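DUTPase (Streptococcus mutans, PDB 3H6X) probably catalyses the hydrolysis of dUTP to dUMP and diphosphate, as a trimeric member of the dUTPase family. Local coordinates at residues B[100-104]-B[118-122]. Numbering follows the deposited sequence.
Sequences FAQMK and RVVQG
Met103, modelled as selenomethionine, reaches from strand 100-105 to two valines of strand 118-126. Its CB is still 5.5 Å from Val119 CG2, but CG closes to 4.2 Å of that same methyl. CG is set anti to the carbonyl carbon (chi1 -52°), and two further bends keep the chain compact, carrying the tip past the valine rather than end-on into it. SE lies 4.1 Å from Val119 CG2 and 4.4 Å from Val120 CG1, so the large polarisable atom is shared by both valines. Terminal CE stays by the first of them, 4.4 Å from Val119 CG2. A flexible, unbranched side chain suits this place because it can bend to follow the surface of two stiff, branched ones.

Beside it, the short methyl of Ala101 lets Val120 come close, CB to CG1 3.8 Å. Val119 and Val120 both direct their side chains across the interface although they are consecutive. The backbone conformation of Val119, with psi at -40°, followed by an extended Val120, is that of a classic beta bulge. No hydrogen bond joins the two strands, whose segment axes approach to 8.2 Å at an angle of 118°. Instead, Ala101 and Met103 make backbone hydrogen bonds to strand 45-49, and Val119 to Leu32. Val48, Leu76 and Leu78 also touch Met103, while Leu32 packs on Val120. Such apolar packing between two facing antiparallel sheets is part of the buried interior of the jelly-roll beta-barrel of trimeric dUTPases.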
loop_
_atom_site.group_PDB
_atom_site.type_symbol
_atom_site.label_atom_id
_atom_site.label_comp_id
_atom_site.label_asym_id
_atom_site.label_seq_id
_atom_site.Cartn_x
_atom_site.Cartn_y
_atom_site.Cartn_z
ATOM N N PHE B 100 15.777 -1.929 3.754
ATOM C CA PHE B 100 15.733 -3.041 2.806
ATOM C C PHE B 100 14.357 -3.109 2.162
ATOM O O PHE B 100 13.348 -2.804 2.815
ATOM C CB PHE B 100 15.986 -4.373 3.514
ATOM C CG PHE B 100 17.399 -4.566 3.978
ATOM C CD1 PHE B 100 17.831 -3.997 5.164
ATOM C CD2 PHE B 100 18.289 -5.347 3.242
ATOM C CE1 PHE B 100 19.144 -4.178 5.604
ATOM C CE2 PHE B 100 19.579 -5.549 3.681
ATOM C CZ PHE B 100 20.015 -4.952 4.857
ATOM N N ALA B 101 14.324 -3.525 0.899
ATOM C CA ALA B 101 13.069 -3.809 0.195
ATOM C C ALA B 101 12.865 -5.325 0.111
ATOM O O ALA B 101 13.703 -6.041 -0.432
ATOM C CB ALA B 101 13.117 -3.203 -1.202
ATOM N N GLN B 102 11.776 -5.819 0.679
ATOM C CA GLN B 102 11.499 -7.257 0.686
ATOM C C GLN B 102 10.816 -7.672 -0.621
ATOM O O GLN B 102 9.606 -7.490 -0.779
ATOM C CB GLN B 102 10.607 -7.582 1.889
ATOM C CG GLN B 102 10.571 -9.058 2.279
ATOM C CD GLN B 102 9.636 -9.322 3.448
ATOM O OE1 GLN B 102 9.466 -8.483 4.338
ATOM N NE2 GLN B 102 9.010 -10.495 3.442
HETATM N N MSE B 103 11.604 -8.203 -1.555
HETATM C CA MSE B 103 11.117 -8.446 -2.921
HETATM C C MSE B 103 10.940 -9.945 -3.157
HETATM O O MSE B 103 11.791 -10.747 -2.749
HETATM C CB MSE B 103 12.103 -7.899 -3.941
HETATM C CG MSE B 103 12.513 -6.459 -3.722
HETATM SE SE MSE B 103 10.982 -5.262 -3.886
HETATM C CE MSE B 103 10.466 -5.678 -5.722
ATOM N N LYS B 104 9.835 -10.307 -3.803
ATOM C CA LYS B 104 9.588 -11.694 -4.190
ATOM C C LYS B 104 9.670 -11.839 -5.701
ATOM O O LYS B 104 9.134 -11.027 -6.447
ATOM C CB LYS B 104 8.213 -12.177 -3.710
ATOM C CG LYS B 104 7.951 -13.633 -4.125
ATOM C CD LYS B 104 6.714 -14.211 -3.461
ATOM C CE LYS B 104 6.402 -15.586 -4.040
ATOM N NZ LYS B 104 5.256 -16.223 -3.313
ATOM N N ARG B 118 16.825 1.152 -9.808
ATOM C CA ARG B 118 15.781 1.651 -8.914
ATOM C C ARG B 118 14.832 0.518 -8.542
ATOM O O ARG B 118 14.448 -0.287 -9.386
ATOM C CB ARG B 118 15.037 2.817 -9.572
ATOM C CG ARG B 118 15.949 4.008 -9.814
ATOM C CD ARG B 118 15.201 5.131 -10.503
ATOM N NE ARG B 118 14.988 4.850 -11.921
ATOM C CZ ARG B 118 14.198 5.581 -12.699
ATOM N NH1 ARG B 118 13.567 6.639 -12.192
ATOM N NH2 ARG B 118 14.051 5.255 -13.980
ATOM N N VAL B 119 14.455 0.447 -7.278
ATOM C CA VAL B 119 13.723 -0.728 -6.790
ATOM C C VAL B 119 12.409 -0.376 -6.083
ATOM O O VAL B 119 11.407 -1.059 -6.274
ATOM C CB VAL B 119 14.622 -1.651 -5.910
ATOM C CG1 VAL B 119 15.072 -0.939 -4.615
ATOM C CG2 VAL B 119 13.896 -2.970 -5.602
ATOM N N VAL B 120 12.403 0.685 -5.277
ATOM C CA VAL B 120 11.152 1.111 -4.661
ATOM C C VAL B 120 11.097 2.634 -4.636
ATOM O O VAL B 120 12.109 3.284 -4.875
ATOM C CB VAL B 120 10.957 0.579 -3.211
ATOM C CG1 VAL B 120 10.789 -0.944 -3.199
ATOM C CG2 VAL B 120 12.115 1.006 -2.339
ATOM N N GLN B 121 9.917 3.206 -4.410
ATOM C CA GLN B 121 9.831 4.653 -4.228
ATOM C C GLN B 121 9.394 4.990 -2.810
ATOM O O GLN B 121 8.508 4.352 -2.255
ATOM C CB GLN B 121 8.880 5.273 -5.234
ATOM C CG GLN B 121 7.495 4.705 -5.233
ATOM C CD GLN B 121 6.700 5.162 -6.460
ATOM O OE1 GLN B 121 6.697 6.333 -6.783
ATOM N NE2 GLN B 121 6.039 4.232 -7.138
ATOM N N GLY B 122 10.037 5.985 -2.213
ATOM C CA GLY B 122 9.715 6.356 -0.847
ATOM C C GLY B 122 8.986 7.694 -0.792
ATOM O O GLY B 122 9.400 8.658 -1.434
#